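Local coordinates for protein xyloglucan-specific endo-beta-1,4-glucanase BoGH5A (PDB 3ZMR) that hydrolyses internal beta-1,4-glucosidic linkages in the backbone of xyloglucan, with retention of configuration, to release xyloglucan oligosaccharides, at residues A[173-178]-A[211-216]; A[121-126]-A[167-172]. One frame throughout, in Å; residues are numbered along the deposited sequence.

Contact 1 of 2, residues A[173-178]-A[211-216]. With GLC (alpha-D-glucopyranose), chain L; BGC (beta-D-glucopyranose), chain C.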
ATOM      1  N   ILE A 173      -6.604  -7.428   8.841  1.00  7.57           N
ATOM      2  CA  ILE A 173      -6.422  -7.251  10.280  1.00  7.94           C
ATOM      3  C   ILE A 173      -5.447  -6.095  10.471  1.00  7.31           C
ATOM      4  O   ILE A 173      -4.226  -6.294  10.423  1.00  8.33           O
ATOM      5  CB  ILE A 173      -5.918  -8.532  10.962  1.00  9.03           C
ATOM      6  CG1 ILE A 173      -6.832  -9.713  10.656  1.00 10.07           C
ATOM      7  CG2 ILE A 173      -5.777  -8.325  12.467  1.00  8.49           C
ATOM      8  CD1 ILE A 173      -6.410 -11.040  11.271  1.00 10.70           C
ATOM      9  N   PRO A 174      -5.951  -4.864  10.660  1.00  7.32           N
ATOM     10  CA  PRO A 174      -5.065  -3.769  11.045  1.00  6.47           C
ATOM     11  C   PRO A 174      -4.386  -4.092  12.389  1.00  7.99           C
ATOM     12  O   PRO A 174      -5.035  -4.669  13.289  1.00  8.48           O
ATOM     13  CB  PRO A 174      -6.042  -2.588  11.205  1.00  9.12           C
ATOM     14  CG  PRO A 174      -7.171  -2.907  10.313  1.00  8.96           C
ATOM     15  CD  PRO A 174      -7.336  -4.376  10.450  1.00  7.68           C
ATOM     16  N   VAL A 175      -3.108  -3.768  12.518  1.00  7.03           N
ATOM     17  CA  VAL A 175      -2.372  -4.039  13.750  1.00  7.44           C
ATOM     18  C   VAL A 175      -1.534  -2.826  14.147  1.00  8.08           C
ATOM     19  O   VAL A 175      -0.886  -2.171  13.315  1.00  8.20           O
ATOM     20  CB  VAL A 175      -1.423  -5.252  13.612  1.00  7.99           C
ATOM     21  CG1 VAL A 175      -0.858  -5.673  14.976  1.00  9.64           C
ATOM     22  CG2 VAL A 175      -2.138  -6.435  12.991  1.00  9.14           C
ATOM     23  N   ALA A 176      -1.540  -2.560  15.455  1.00  8.67           N
ATOM     24  CA  ALA A 176      -0.647  -1.598  16.081  1.00  8.92           C
ATOM     25  C   ALA A 176       0.352  -2.435  16.893  1.00  7.33           C
ATOM     26  O   ALA A 176       0.024  -3.529  17.389  1.00  9.50           O
ATOM     27  CB  ALA A 176      -1.420  -0.706  17.041  1.00 10.26           C
ATOM     28  N   TYR A 177       1.563  -1.893  17.007  1.00  8.66           N
ATOM     29  CA  TYR A 177       2.654  -2.499  17.791  1.00  9.15           C
ATOM     30  C   TYR A 177       3.353  -1.535  18.735  1.00 10.57           C
ATOM     31  O   TYR A 177       3.969  -1.979  19.709  1.00 12.27           O
ATOM     32  CB  TYR A 177       3.708  -3.106  16.852  1.00  9.64           C
ATOM     33  CG  TYR A 177       3.229  -4.173  15.909  1.00 11.01           C
ATOM     34  CD1 TYR A 177       2.726  -3.845  14.650  1.00 14.10           C
ATOM     35  CD2 TYR A 177       3.241  -5.518  16.282  1.00 12.26           C
ATOM     36  CE1 TYR A 177       2.311  -4.853  13.774  1.00 10.71           C
ATOM     37  CE2 TYR A 177       2.818  -6.516  15.432  1.00 15.28           C
ATOM     38  CZ  TYR A 177       2.344  -6.188  14.195  1.00 12.56           C
ATOM     39  OH  TYR A 177       1.971  -7.244  13.383  1.00 16.12           O
ATOM     40  N   SER A 178       3.295  -0.243  18.420  1.00 10.59           N
ATOM     41  CA  SER A 178       4.113   0.774  19.087  1.00 11.68           C
ATOM     42  C   SER A 178       3.642   1.140  20.503  1.00 12.34           C
ATOM     43  O   SER A 178       4.331   1.867  21.236  1.00 12.93           O
ATOM     44  CB  SER A 178       4.252   2.031  18.237  1.00 11.28           C
ATOM     45  OG  SER A 178       4.968   1.709  17.042  1.00 12.14           O
ATOM     46  N   VAL A 211      -5.422 -13.751   4.748  1.00  9.66           N
ATOM     47  CA  VAL A 211      -5.206 -12.820   5.856  1.00  8.51           C
ATOM     48  C   VAL A 211      -4.191 -11.767   5.445  1.00  7.70           C
ATOM     49  O   VAL A 211      -3.142 -12.117   4.918  1.00  8.94           O
ATOM     50  CB  VAL A 211      -4.740 -13.525   7.135  1.00  9.56           C
ATOM     51  CG1 VAL A 211      -4.473 -12.513   8.235  1.00 10.98           C
ATOM     52  CG2 VAL A 211      -5.789 -14.582   7.542  1.00 14.38           C
ATOM     53  N   ILE A 212      -4.508 -10.505   5.667  1.00  7.30           N
ATOM     54  CA  ILE A 212      -3.619  -9.386   5.496  1.00  6.68           C
ATOM     55  C   ILE A 212      -3.341  -8.747   6.861  1.00  8.11           C
ATOM     56  O   ILE A 212      -4.298  -8.392   7.575  1.00  8.54           O
ATOM     57  CB  ILE A 212      -4.222  -8.317   4.562  1.00  8.59           C
ATOM     58  CG1 ILE A 212      -4.495  -8.843   3.154  1.00  8.76           C
ATOM     59  CG2 ILE A 212      -3.320  -7.091   4.504  1.00  9.09           C
ATOM     60  CD1 ILE A 212      -5.503  -8.028   2.363  1.00 10.24           C
ATOM     61  N   ILE A 213      -2.079  -8.623   7.254  1.00  9.28           N
ATOM     62  CA  ILE A 213      -1.686  -7.844   8.446  1.00 10.45           C
ATOM     63  C   ILE A 213      -0.870  -6.637   8.012  1.00  7.33           C
ATOM     64  O   ILE A 213      -0.110  -6.712   7.037  1.00  9.24           O
ATOM     65  CB  ILE A 213      -0.921  -8.674   9.489  1.00  8.10           C
ATOM     66  CG1 ILE A 213       0.344  -9.309   8.912  1.00  9.14           C
ATOM     67  CG2 ILE A 213      -1.853  -9.718  10.095  1.00 10.47           C
ATOM     68  CD1 ILE A 213       1.196 -10.009   9.952  1.00 14.32           C
ATOM     69  N   ASN A 214      -1.007  -5.530   8.719  1.00  9.63           N
ATOM     70  CA  ASN A 214      -0.270  -4.317   8.422  1.00  7.96           C
ATOM     71  C   ASN A 214       0.400  -3.749   9.672  1.00  8.73           C
ATOM     72  O   ASN A 214       0.406  -4.369  10.738  1.00 10.45           O
ATOM     73  CB  ASN A 214      -1.150  -3.300   7.711  1.00  8.73           C
ATOM     74  CG  ASN A 214      -2.079  -2.543   8.640  1.00  9.40           C
ATOM     75  OD1 ASN A 214      -2.131  -2.792   9.849  1.00  8.94           O
ATOM     76  ND2 ASN A 214      -2.875  -1.669   8.068  1.00  9.42           N
ATOM     77  N   ILE A 215       1.034  -2.596   9.508  1.00  7.03           N
ATOM     78  CA  ILE A 215       1.275  -1.657  10.624  1.00  8.77           C
ATOM     79  C   ILE A 215       0.366  -0.456  10.320  1.00  7.90           C
ATOM     80  O   ILE A 215       0.489   0.184   9.288  1.00  9.78           O
ATOM     81  CB  ILE A 215       2.743  -1.218  10.759  1.00  9.93           C
ATOM     82  CG1 ILE A 215       3.674  -2.408  10.997  1.00 16.33           C
ATOM     83  CG2 ILE A 215       2.837  -0.226  11.925  1.00 10.41           C
ATOM     84  CD1 ILE A 215       5.131  -2.009  10.995  1.00 12.35           C
ATOM     85  N   HIS A 216      -0.563  -0.153  11.224  1.00  7.79           N
ATOM     86  CA  HIS A 216      -1.619   0.804  10.942  1.00  8.20           C
ATOM     87  C   HIS A 216      -1.183   2.188  11.445  1.00  8.56           C
ATOM     88  O   HIS A 216       0.001   2.414  11.726  1.00 10.47           O
ATOM     89  CB  HIS A 216      -2.926   0.336  11.598  1.00 12.29           C
ATOM     90  CG  HIS A 216      -4.181   0.793  10.912  1.00  8.52           C
ATOM     91  ND1 HIS A 216      -4.560   0.301   9.693  1.00  8.37           N
ATOM     92  CD2 HIS A 216      -5.158   1.666  11.293  1.00  9.90           C
ATOM     93  CE1 HIS A 216      -5.724   0.832   9.344  1.00  8.24           C
ATOM     94  NE2 HIS A 216      -6.121   1.656  10.313  1.00  9.21           N
TER
HETATM   95  C1  GLC L1519      -9.201   4.853   7.081  0.50 18.82           C
HETATM   96  C2  GLC L1519      -8.356   4.401   8.267  0.50 15.45           C
HETATM   97  C3  GLC L1519      -9.215   3.807   9.385  0.50 13.01           C
HETATM   98  C4  GLC L1519     -10.296   4.838   9.721  0.50 18.55           C
HETATM   99  C5  GLC L1519     -10.994   5.332   8.445  0.50 39.31           C
HETATM  100  C6  GLC L1519     -12.104   6.350   8.694  0.50 70.31           C
HETATM  101  O2  GLC L1519      -7.377   3.508   7.804  0.50 11.30           O
HETATM  102  O3  GLC L1519      -8.415   3.403  10.518  0.50  7.94           O
HETATM  103  O4  GLC L1519     -11.214   4.175  10.547  0.50 25.57           O
HETATM  104  O5  GLC L1519     -10.051   5.868   7.544  0.50 24.90           O
HETATM  105  O6  GLC L1519     -13.305   5.617   8.843  0.50 90.45           O
HETATM  106  C2  BGC C   1      -8.172   4.486   8.195  0.50 20.95           C
HETATM  107  C3  BGC C   1      -9.142   3.903   9.235  0.50 22.28           C
HETATM  108  C4  BGC C   1     -10.314   4.835   9.523  0.50 29.09           C
HETATM  109  C5  BGC C   1     -10.912   5.146   8.144  0.50 35.62           C
HETATM  110  C6  BGC C   1     -12.156   6.008   8.273  0.50 39.76           C
HETATM  111  C1  BGC C   1      -8.796   5.093   6.929  0.50 25.60           C
HETATM  112  O2  BGC C   1      -7.248   3.471   7.805  0.50 15.46           O
HETATM  113  O3  BGC C   1      -8.409   3.648  10.452  0.50 21.62           O
HETATM  114  O4  BGC C   1     -11.231   4.210  10.467  0.50 26.44           O
HETATM  115  O5  BGC C   1      -9.961   5.831   7.305  0.50 41.96           O
HETATM  116  O6  BGC C   1     -11.824   7.098   9.151  0.50 61.75           O
HETATM  117  O   HOH W   1       1.613  -6.663  10.816  1.00 14.76           O

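Contact 2 of 2, residues A[121-126]-A[167-172]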
ATOM      1  N   LEU A 121      -8.597 -15.023  -6.875  1.00 13.02           N
ATOM      2  CA  LEU A 121      -9.044 -16.025  -5.891  1.00 13.31           C
ATOM      3  C   LEU A 121      -9.539 -15.381  -4.594  1.00 15.94           C
ATOM      4  O   LEU A 121     -10.260 -15.985  -3.804  1.00 15.82           O
ATOM      5  CB  LEU A 121      -7.886 -16.976  -5.552  1.00 13.49           C
ATOM      6  CG  LEU A 121      -7.254 -17.704  -6.730  1.00 14.64           C
ATOM      7  CD1 LEU A 121      -6.105 -18.594  -6.241  1.00 15.30           C
ATOM      8  CD2 LEU A 121      -8.296 -18.540  -7.467  1.00 18.75           C
ATOM      9  N   MET A 122      -9.130 -14.145  -4.385  1.00 20.00           N
ATOM     10  CA  MET A 122      -9.394 -13.466  -3.114  1.00 19.80           C
ATOM     11  C   MET A 122     -10.821 -12.976  -3.028  1.00 25.63           C
ATOM     12  O   MET A 122     -11.470 -13.149  -1.991  1.00 26.75           O
ATOM     13  CB  MET A 122      -8.353 -12.364  -2.886  1.00 21.80           C
ATOM     14  CG  MET A 122      -6.997 -12.964  -2.508  1.00 23.16           C
ATOM     15  SD  MET A 122      -5.534 -11.898  -2.453  1.00 21.40           S
ATOM     16  CE  MET A 122      -6.098 -10.801  -1.204  1.00 31.63           C
ATOM     17  N   LYS A 123     -11.282 -12.376  -4.126  1.00 29.25           N
ATOM     18  CA  LYS A 123     -12.698 -12.034  -4.401  1.00 33.01           C
ATOM     19  C   LYS A 123     -13.240 -10.831  -3.620  1.00 23.94           C
ATOM     20  O   LYS A 123     -13.459  -9.771  -4.187  1.00 31.77           O
ATOM     21  CB  LYS A 123     -13.622 -13.241  -4.230  1.00 32.37           C
ATOM     22  CG  LYS A 123     -13.462 -14.255  -5.370  1.00 49.39           C
ATOM     23  CD  LYS A 123     -14.160 -15.576  -5.079  1.00114.57           C
ATOM     24  CE  LYS A 123     -13.316 -16.748  -5.559  1.00119.66           C
ATOM     25  NZ  LYS A 123     -14.078 -18.020  -5.674  1.00106.67           N
ATOM     26  N   ALA A 124     -13.537 -11.051  -2.347  1.00 27.40           N
ATOM     27  CA  ALA A 124     -14.043  -9.985  -1.474  1.00 20.47           C
ATOM     28  C   ALA A 124     -13.720 -10.278  -0.038  1.00 16.98           C
ATOM     29  O   ALA A 124     -13.472 -11.419   0.373  1.00 17.12           O
ATOM     30  CB  ALA A 124     -15.532  -9.817  -1.608  1.00 25.95           C
ATOM     31  N   GLY A 125     -13.757  -9.242   0.764  1.00 10.52           N
ATOM     32  CA  GLY A 125     -13.465  -9.437   2.151  1.00  8.93           C
ATOM     33  C   GLY A 125     -13.936  -8.374   3.102  1.00  8.53           C
ATOM     34  O   GLY A 125     -14.774  -7.509   2.755  1.00  9.03           O
ATOM     35  N   VAL A 126     -13.403  -8.450   4.318  1.00 10.59           N
ATOM     36  CA  VAL A 126     -13.777  -7.539   5.397  0.50  6.73           C
ATOM     37  C   VAL A 126     -12.561  -7.233   6.264  1.00  9.39           C
ATOM     38  O   VAL A 126     -11.605  -7.997   6.321  1.00 11.73           O
ATOM     39  CB  VAL A 126     -14.917  -8.177   6.251  0.50  7.99           C
ATOM     40  CG1 VAL A 126     -14.421  -9.386   7.026  0.50  5.70           C
ATOM     41  CG2 VAL A 126     -15.611  -7.191   7.170  0.50  7.91           C
ATOM     42  N   GLY A 167     -19.494 -15.863   3.006  1.00 14.26           N
ATOM     43  CA  GLY A 167     -19.039 -15.749   1.617  1.00 13.42           C
ATOM     44  C   GLY A 167     -17.831 -14.858   1.380  1.00 13.95           C
ATOM     45  O   GLY A 167     -17.459 -14.601   0.244  1.00 16.19           O
ATOM     46  N   PHE A 168     -17.191 -14.427   2.458  1.00 11.37           N
ATOM     47  CA  PHE A 168     -15.956 -13.644   2.358  1.00 11.63           C
ATOM     48  C   PHE A 168     -14.769 -14.584   2.320  1.00 11.40           C
ATOM     49  O   PHE A 168     -14.728 -15.568   3.047  1.00 13.45           O
ATOM     50  CB  PHE A 168     -15.815 -12.698   3.529  1.00 13.70           C
ATOM     51  CG  PHE A 168     -16.884 -11.664   3.585  1.00 10.64           C
ATOM     52  CD1 PHE A 168     -16.834 -10.584   2.737  1.00 11.39           C
ATOM     53  CD2 PHE A 168     -17.964 -11.784   4.453  1.00 13.54           C
ATOM     54  CE1 PHE A 168     -17.803  -9.612   2.773  1.00 15.10           C
ATOM     55  CE2 PHE A 168     -18.941 -10.796   4.489  1.00 16.08           C
ATOM     56  CZ  PHE A 168     -18.859  -9.713   3.652  1.00 14.74           C
ATOM     57  N   ASP A 169     -13.776 -14.222   1.511  1.00 11.27           N
ATOM     58  CA  ASP A 169     -12.573 -15.039   1.420  1.00 12.64           C
ATOM     59  C   ASP A 169     -11.284 -14.399   1.940  1.00  9.96           C
ATOM     60  O   ASP A 169     -10.254 -15.059   1.996  1.00 10.64           O
ATOM     61  CB  ASP A 169     -12.399 -15.557   0.008  1.00 16.91           C
ATOM     62  CG  ASP A 169     -13.481 -16.590  -0.356  1.00 22.90           C
ATOM     63  OD1 ASP A 169     -13.816 -17.510   0.463  1.00 24.91           O
ATOM     64  OD2 ASP A 169     -14.026 -16.463  -1.437  1.00 30.19           O
ATOM     65  N   VAL A 170     -11.356 -13.118   2.311  1.00  8.99           N
ATOM     66  CA  VAL A 170     -10.193 -12.349   2.798  1.00 10.27           C
ATOM     67  C   VAL A 170     -10.572 -11.567   4.044  1.00  9.31           C
ATOM     68  O   VAL A 170     -11.650 -10.982   4.100  1.00  9.61           O
ATOM     69  CB  VAL A 170      -9.716 -11.289   1.761  1.00 12.24           C
ATOM     70  CG1 VAL A 170      -8.456 -10.562   2.237  1.00 17.51           C
ATOM     71  CG2 VAL A 170      -9.493 -11.890   0.407  1.00 12.89           C
ATOM     72  N   VAL A 171      -9.670 -11.515   5.002  1.00  8.54           N
ATOM     73  CA  VAL A 171      -9.811 -10.596   6.140  1.00  7.66           C
ATOM     74  C   VAL A 171      -8.546  -9.741   6.226  1.00  8.20           C
ATOM     75  O   VAL A 171      -7.421 -10.258   6.120  1.00 10.79           O
ATOM     76  CB  VAL A 171     -10.113 -11.315   7.473  1.00 12.75           C
ATOM     77  CG1 VAL A 171      -9.014 -12.276   7.911  1.00 10.38           C
ATOM     78  CG2 VAL A 171     -10.426 -10.320   8.575  1.00 17.94           C
ATOM     79  N   ARG A 172      -8.733  -8.427   6.333  1.00  8.84           N
ATOM     80  CA  ARG A 172      -7.654  -7.504   6.681  1.00  8.21           C
ATOM     81  C   ARG A 172      -7.738  -7.224   8.171  1.00  7.96           C
ATOM     82  O   ARG A 172      -8.816  -6.906   8.701  1.00  8.58           O
ATOM     83  CB  ARG A 172      -7.785  -6.208   5.872  1.00 12.14           C
ATOM     84  CG  ARG A 172      -6.741  -5.141   6.177  1.00  9.05           C
ATOM     85  CD  ARG A 172      -6.800  -4.042   5.155  1.00  9.76           C
ATOM     86  NE  ARG A 172      -5.887  -2.920   5.318  1.00  9.35           N
ATOM     87  CZ  ARG A 172      -6.199  -1.763   5.908  1.00  8.93           C
ATOM     88  NH1 ARG A 172      -7.356  -1.590   6.527  1.00  8.50           N
ATOM     89  NH2 ARG A 172      -5.346  -0.748   5.885  1.00  9.09           N
TER
HETATM   90  O   HOH W   2     -15.447 -13.611  -1.297  1.00 26.39           O

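Contact 1 of 2, residues A[173-178]-A[211-216]
The ring of Pro174 lies beside the imidazole of His216, both pointing the same way, and lays CB over one face of it as a CH-pi contact, 3.9 Å from the ring centroid and toward the rim. In the plane of that imidazole the edge is gripped on two sides. Asn214 ND2 donates to His216 ND1 at 3.1 Å, the amide and the ring nearly coplanar; NE2 in turn donates to O3 of the bound glucose, modelled as both anomers, at 2.9 Å for the alpha form. The face contact and the two in-plane bonds fix the rotation of this substrate-binding histidine. Asn214 is the second-shell residue that positions it: CG sits between the backbone N and the carbonyl carbon (chi1 79°), and from there OD1 accepts from Val175 N at 3.0 Å while ND2 serves the imidazole. The side-chain amide, not the main chain, thus receives Val175 N. Backbone bonds lie before and after it, Ile173 N to Ile212 O at 2.8 Å and His216 N to Val175 O at 2.9 Å. Farther along, Tyr177 turns its ring edge to Asn214 O, 3.6 Å from CE1, and a water joins that carbonyl to the hydroxyl. Ile215 CG1 approaches the same CE1 obliquely at 3.9 Å. Tyr177 also packs on Met240 and Ile244 of helix 227-248 and on Met194 of helix 191-206, Ile213 meets Val201 of the latter helix, and strand 210-214 pairs with strands 170-173 and 255-258.

Contact 2 of 2, residues A[121-126]-A[167-172]
Val170 and Met122 meet where strands 125-127 and 170-173 begin their parallel pairing, the first and second strands of the eight-stranded TIM barrel of this family 5 glycoside hydrolase. Backbone hydrogen bonds set the register. Ala124 O accepts from Asp169 N at 3.0 Å and, weakly, from Val170 N; Val126 then bonds on both sides, its N to Val170 O and its O to Arg172 N at 2.9 Å. Gly125 fits the close pairing opposite Val170, since a side chain there would run into Val170 O.

Apolar contacts flank the strands. Val170 CG2, anti to its own carbonyl carbon, reaches Met122 CB at 3.5 Å, and the bend of the methionine at chi3 (61°) brings CE back to the same methyl at 3.9 Å. Phe168 brings CD1 to within 3.6 Å of Gly125 CA, approaching the bare backbone of the glycine, while Ile462 and Met463 of helix 456-471 and Ile163 of helix 157-165 also pack on it. An alanine in place of Phe168 would probably open a gap between Gly125 and these helices, leaving them without the ring that joins them.

Polar and charged groups lie toward the ends. Asp169 forms a salt bridge with Lys164, whereas NZ of the poorly ordered Lys123 stays 4.5 Å from Asp169 OD2, beyond salt-bridge distance. The end of Arg172 leads away from 121-126 to salt bridges with Glu395, the probable nucleophile, and Glu334, and to hydrogen bonds with Asn261 and Asn127. Back at the strand entrance, Asp169 CB rests against Met122 O at 3.3 Å.

Overall arrangement
Contacts 1 and 2 follow one another along the chain, contact 2 closing before contact 1 opens, and their centres lie about 17 Å apart in the same parallel barrel. Strand 170-173 connects them: contact 2 pairs it with strand 125-127 near its start, and contact 1 joins its end and the following loop to strand 210-214. The two meet directly, Ile212 N lying 3.0 Å from Val171 O in a probable hydrogen bond, while Arg172 NH2 packs against Asn214 ND2 and His216 CE1. Together they span the first three consecutive strands of the barrel, and the shared strand runs into the active site, where Arg172 and His216 both lie close to Asn261 and Glu395, the inferred nucleophile.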